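Local coordinates for putative oxidoreductase (Pseudomonas putida, PDB 3L6D), which probably binds NADP through an N-terminal Rossmann-type domain and probably acts as an oxidoreductase, at the interface of chains A and B. Coordinates in Å, arbitrary orientation; residue numbers count along the deposited sequence, not the author numbering. Chains: chain A/B, Putative oxidoreductase.

Contact 1: the interface of chains A and B. Residues chain A 218, 240, 245, 249, 252, 286; chain B 130, 184, 187.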
loop_
_atom_site.group_PDB
_atom_site.type_symbol
_atom_site.label_atom_id
_atom_site.label_comp_id
_atom_site.label_asym_id
_atom_site.label_seq_id
_atom_site.Cartn_x
_atom_site.Cartn_y
_atom_site.Cartn_z
ATOM N N PHE A 218 -2.149 -7.415 5.888
ATOM C CA PHE A 218 -0.824 -7.971 5.666
ATOM C C PHE A 218 0.164 -6.858 5.270
ATOM O O PHE A 218 1.263 -6.786 5.810
ATOM C CB PHE A 218 -0.898 -9.039 4.535
ATOM C CG PHE A 218 0.408 -9.678 4.192
ATOM C CD1 PHE A 218 1.014 -10.577 5.057
ATOM C CD2 PHE A 218 1.020 -9.424 2.973
ATOM C CE1 PHE A 218 2.228 -11.224 4.723
ATOM C CE2 PHE A 218 2.239 -10.075 2.628
ATOM C CZ PHE A 218 2.838 -10.959 3.513
ATOM N N ALA A 240 11.585 -12.476 8.803
ATOM C CA ALA A 240 11.315 -12.374 7.376
ATOM C C ALA A 240 12.521 -12.292 6.471
ATOM O O ALA A 240 12.778 -11.252 5.928
ATOM C CB ALA A 240 10.409 -11.236 7.124
ATOM N N HIS A 245 12.384 -14.418 0.818
ATOM C CA HIS A 245 11.531 -13.575 -0.033
ATOM C C HIS A 245 11.940 -13.614 -1.484
ATOM O O HIS A 245 11.080 -13.629 -2.353
ATOM C CB HIS A 245 11.485 -12.120 0.449
ATOM C CG HIS A 245 10.575 -11.920 1.609
ATOM N ND1 HIS A 245 10.816 -12.483 2.842
ATOM C CD2 HIS A 245 9.391 -11.265 1.714
ATOM C CE1 HIS A 245 9.841 -12.144 3.672
ATOM N NE2 HIS A 245 8.966 -11.406 3.011
ATOM N N PHE A 249 9.515 -14.531 -4.407
ATOM C CA PHE A 249 9.252 -13.617 -5.520
ATOM C C PHE A 249 9.530 -14.305 -6.873
ATOM O O PHE A 249 8.791 -14.115 -7.844
ATOM C CB PHE A 249 10.119 -12.375 -5.410
ATOM C CG PHE A 249 9.754 -11.445 -4.274
ATOM C CD1 PHE A 249 8.979 -11.877 -3.194
ATOM C CD2 PHE A 249 10.278 -10.151 -4.250
ATOM C CE1 PHE A 249 8.720 -11.043 -2.137
ATOM C CE2 PHE A 249 9.997 -9.311 -3.211
ATOM C CZ PHE A 249 9.211 -9.760 -2.132
ATOM N N ILE A 252 6.668 -16.396 -7.907
ATOM C CA ILE A 252 5.553 -15.552 -8.362
ATOM C C ILE A 252 5.799 -15.084 -9.804
ATOM O O ILE A 252 4.891 -15.172 -10.647
ATOM C CB ILE A 252 5.328 -14.351 -7.398
ATOM C CG1 ILE A 252 4.756 -14.864 -6.058
ATOM C CG2 ILE A 252 4.379 -13.324 -8.015
ATOM C CD1 ILE A 252 4.995 -13.930 -4.857
ATOM N N ILE A 286 13.796 -8.521 5.452
ATOM C CA ILE A 286 13.368 -7.933 4.163
ATOM C C ILE A 286 13.493 -6.411 4.123
ATOM O O ILE A 286 13.697 -5.834 3.061
ATOM C CB ILE A 286 11.918 -8.410 3.791
ATOM C CG1 ILE A 286 11.546 -8.049 2.363
ATOM C CG2 ILE A 286 10.886 -7.834 4.745
ATOM C CD1 ILE A 286 12.461 -8.668 1.312
ATOM N N TYR B 130 2.694 -13.422 8.142
ATOM C CA TYR B 130 3.940 -13.874 8.738
ATOM C C TYR B 130 3.548 -14.662 9.978
ATOM O O TYR B 130 2.455 -14.441 10.522
ATOM C CB TYR B 130 4.854 -12.681 9.052
ATOM C CG TYR B 130 5.385 -12.021 7.793
ATOM C CD1 TYR B 130 6.391 -12.622 7.052
ATOM C CD2 TYR B 130 4.833 -10.824 7.310
ATOM C CE1 TYR B 130 6.872 -12.037 5.889
ATOM C CE2 TYR B 130 5.317 -10.228 6.122
ATOM C CZ TYR B 130 6.327 -10.843 5.432
ATOM O OH TYR B 130 6.857 -10.274 4.284
ATOM N N PHE B 184 3.684 -7.799 -2.039
ATOM C CA PHE B 184 5.146 -7.695 -1.950
ATOM C C PHE B 184 5.672 -6.503 -2.735
ATOM O O PHE B 184 6.584 -5.824 -2.280
ATOM C CB PHE B 184 5.841 -8.955 -2.422
ATOM C CG PHE B 184 5.643 -10.127 -1.522
ATOM C CD1 PHE B 184 5.839 -10.016 -0.146
ATOM C CD2 PHE B 184 5.282 -11.371 -2.045
ATOM C CE1 PHE B 184 5.671 -11.118 0.695
ATOM C CE2 PHE B 184 5.141 -12.503 -1.214
ATOM C CZ PHE B 184 5.320 -12.374 0.154
HETATM N N MSE B 187 5.234 -3.332 -0.638
HETATM C CA MSE B 187 6.324 -3.235 0.340
HETATM C C MSE B 187 7.617 -2.715 -0.258
HETATM O O MSE B 187 8.274 -1.838 0.339
HETATM C CB MSE B 187 6.586 -4.596 0.994
HETATM C CG MSE B 187 5.379 -5.122 1.773
HETATM SE SE MSE B 187 5.711 -6.958 2.385
HETATM C CE MSE B 187 7.507 -6.811 3.107
#
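The phenol oxygen OH of B:Tyr130 and the imidazole NE2 of A:His245 share a hydrogen bond of 2.7 Å, nearly straight at 170°, whose donor the structure alone does not decide. The two side chains come from opposite directions, and NE2 lies in the plane of the phenol ring at its edge, while the tyrosine CZ lies in the plane of the imidazole. The bond, with the packing around it, probably helps set how both rings are turned. CG of A:His245 is anti to its carbonyl carbon (chi1 -79°), which sends the imidazole away from helix 242-258 toward the partner chain. A:Ile286 CG1 packs over one imidazole face, and its CG2 branch touches the bent end of selenomethionine B:Met187 at CE, 3.9 Å away. The side chains of A:Phe218 and B:Tyr130 cross at about a right angle, yet their rings lie nearly parallel and offset, CE1 of A:Phe218 3.5 Å from CE2 of B:Tyr130; the methyl of A:Ala240 reaches the CE1 side of the same tyrosine. B:Phe184 fills the middle of the patch. CE1 of A:Phe249 sits 3.3 Å from CG of B:Phe184, above one face of that ring and toward its rim, a tight contact. A:Ile252 brings CD1 to the ring edge in its plane, 3.8 Å from CD2 of B:Phe184. The imidazole of A:His245 stands edge-to-face with B:Phe184, the planes at 75°. Replacing B:Phe184 with an alanine would probably leave A:Phe249 and A:Ile252 without their aromatic partner and allow the imidazole of A:His245 more freedom to turn. The patch, part of a two-fold interface, thus joins this polar bond to aromatic and aliphatic packing in what is probably a dimer. At the edge of A:Phe218, in the plane of its ring, lies CE1 of B:Phe184, 4.0 Å from the CZ of A:Phe218.

Contact 2: the interface of chains A and B. Residues chain A 128, 130, 179, 183-184, 187; chain B 214-215, 218-219, 222.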
loop_
_atom_site.group_PDB
_atom_site.type_symbol
_atom_site.label_atom_id
_atom_site.label_comp_id
_atom_site.label_asym_id
_atom_site.label_seq_id
_atom_site.Cartn_x
_atom_site.Cartn_y
_atom_site.Cartn_z
ATOM N N VAL A 128 -1.466 16.492 0.034
ATOM C CA VAL A 128 -1.472 15.103 -0.358
ATOM C C VAL A 128 -2.879 14.572 -0.409
ATOM O O VAL A 128 -3.240 13.750 0.351
ATOM C CB VAL A 128 -0.591 14.289 0.594
ATOM C CG1 VAL A 128 -0.208 12.995 0.015
ATOM C CG2 VAL A 128 0.601 15.040 0.927
ATOM N N TYR A 130 -6.486 14.093 -3.223
ATOM C CA TYR A 130 -7.367 14.425 -4.345
ATOM C C TYR A 130 -8.393 15.462 -3.866
ATOM O O TYR A 130 -8.622 15.590 -2.666
ATOM C CB TYR A 130 -7.992 13.135 -4.909
ATOM C CG TYR A 130 -6.961 12.267 -5.606
ATOM C CD1 TYR A 130 -6.480 12.613 -6.865
ATOM C CD2 TYR A 130 -6.448 11.124 -5.008
ATOM C CE1 TYR A 130 -5.507 11.816 -7.514
ATOM C CE2 TYR A 130 -5.480 10.322 -5.652
ATOM C CZ TYR A 130 -5.021 10.690 -6.897
ATOM O OH TYR A 130 -4.084 9.933 -7.570
ATOM N N LEU A 179 7.665 10.674 -0.984
ATOM C CA LEU A 179 6.343 10.301 -0.536
ATOM C C LEU A 179 5.445 9.962 -1.731
ATOM O O LEU A 179 4.757 8.962 -1.677
ATOM C CB LEU A 179 5.718 11.411 0.323
ATOM C CG LEU A 179 4.247 11.295 0.713
ATOM C CD1 LEU A 179 4.137 10.480 1.963
ATOM C CD2 LEU A 179 3.710 12.720 0.952
ATOM N N ALA A 183 3.642 6.473 -2.880
ATOM C CA ALA A 183 2.176 6.476 -2.960
ATOM C C ALA A 183 1.646 6.093 -4.317
ATOM O O ALA A 183 0.804 5.204 -4.443
ATOM C CB ALA A 183 1.603 7.836 -2.543
ATOM N N PHE A 184 2.166 6.737 -5.352
ATOM C CA PHE A 184 1.734 6.453 -6.721
ATOM C C PHE A 184 2.216 5.079 -7.216
ATOM O O PHE A 184 1.479 4.362 -7.904
ATOM C CB PHE A 184 2.236 7.540 -7.678
ATOM C CG PHE A 184 1.525 8.897 -7.528
ATOM C CD1 PHE A 184 0.124 8.980 -7.386
ATOM C CD2 PHE A 184 2.260 10.090 -7.588
ATOM C CE1 PHE A 184 -0.527 10.241 -7.284
ATOM C CE2 PHE A 184 1.633 11.353 -7.509
ATOM C CZ PHE A 184 0.235 11.437 -7.340
HETATM N N MSE A 187 -0.159 2.379 -5.773
HETATM C CA MSE A 187 -1.375 2.328 -6.612
HETATM C C MSE A 187 -1.183 1.490 -7.893
HETATM O O MSE A 187 -2.012 0.659 -8.232
HETATM C CB MSE A 187 -1.853 3.721 -6.985
HETATM C CG MSE A 187 -2.318 4.545 -5.783
HETATM SE SE MSE A 187 -2.627 6.448 -6.256
HETATM C CE MSE A 187 -3.669 6.369 -7.839
ATOM N N THR B 214 2.226 9.721 6.486
ATOM C CA THR B 214 1.761 10.815 5.627
ATOM C C THR B 214 1.083 10.281 4.341
ATOM O O THR B 214 0.290 10.982 3.724
ATOM C CB THR B 214 2.906 11.842 5.352
ATOM O OG1 THR B 214 3.509 12.220 6.607
ATOM C CG2 THR B 214 2.353 13.106 4.736
ATOM N N SER B 215 1.382 9.032 3.961
ATOM C CA SER B 215 0.820 8.418 2.754
ATOM C C SER B 215 -0.323 7.433 3.010
ATOM O O SER B 215 -1.086 7.150 2.095
ATOM C CB SER B 215 1.905 7.692 1.970
ATOM O OG SER B 215 2.366 6.562 2.703
ATOM N N PHE B 218 -4.034 8.535 2.018
ATOM C CA PHE B 218 -4.066 8.853 0.617
ATOM C C PHE B 218 -4.081 7.562 -0.235
ATOM O O PHE B 218 -4.910 7.415 -1.124
ATOM C CB PHE B 218 -2.866 9.754 0.302
ATOM C CG PHE B 218 -2.708 10.098 -1.132
ATOM C CD1 PHE B 218 -3.495 11.089 -1.729
ATOM C CD2 PHE B 218 -1.730 9.487 -1.879
ATOM C CE1 PHE B 218 -3.327 11.450 -3.047
ATOM C CE2 PHE B 218 -1.543 9.847 -3.218
ATOM C CZ PHE B 218 -2.370 10.833 -3.803
ATOM N N VAL B 219 -3.160 6.653 0.036
ATOM C CA VAL B 219 -3.088 5.377 -0.727
ATOM C C VAL B 219 -4.365 4.511 -0.504
ATOM O O VAL B 219 -4.963 4.020 -1.455
ATOM C CB VAL B 219 -1.797 4.576 -0.355
ATOM C CG1 VAL B 219 -1.800 3.203 -1.055
ATOM C CG2 VAL B 219 -0.561 5.363 -0.761
ATOM N N ALA B 222 -7.286 6.038 -2.187
ATOM C CA ALA B 222 -7.078 5.888 -3.657
ATOM C C ALA B 222 -7.379 4.464 -4.175
ATOM O O ALA B 222 -8.067 4.305 -5.192
ATOM C CB ALA B 222 -5.678 6.317 -4.068
#
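This is an apolar helix-to-helix patch of a two-fold interface between identical chains, and it probably helps hold the dimer together by fitting helix 204-232 of chain B against helix 169-199 and the end of a strand of chain A. B:Phe218 is inserted between these two elements of chain A. Its CG stands anti to its backbone N (chi1 176°), which carries the ring off the helix and into chain A. A:Val128 lays its CG1 branch over one ring face, toward the rim and 4.0 Å from CG of B:Phe218. The carbonyl O of the same valine comes within 3.4 Å of CD1 of B:Phe218, a van der Waals contact. Farther out, A:Tyr130 and, at the edge of B:Phe218, A:Phe184 repeat with the chains exchanged the pairings made by their two-fold twins, and the methyl of A:Ala183 touches the CD2 and CE2 side. The alanines A:Ala183 and B:Ala222 probably allow the helices to approach: CA of A:Ala183 is 3.7 Å from CG2 of B:Val219, and the selenium of A:Met187 rests 3.8 Å from CB of B:Ala222. At the other end, the CD1 branch of A:Leu179 reaches CB of B:Ser215 at 3.6 Å, and CD2 approaches the methyl CG2 of B:Thr214. Within the fold, A:Val128 ends strand 121-128 of the nucleotide-binding domain and A:Tyr130 follows in a loop, while the other chain A residues line successive turns of the long helix 169-199, facing a neighbouring stretch of helix 204-232 from chain B.

The centres of the C-alpha atoms of contact 1 and contact 2 are about 21 Å apart, on one two-fold interface where every contact recurs with the chains exchanged. Both use helix 169-199 of one chain and helix 204-232 of the other, together with the loop that follows strand 121-128, but they swap which chain supplies which element. Residues 130, 184, 187 and 218 therefore appear in both, each from the opposite chain. Contact 1 adds helix 242-258 and the 3-10 helix 286-293, whereas contact 2 adds the strand end. Together they tie each nucleotide-binding domain to its partner's helices, consistent with an interlocked dimer.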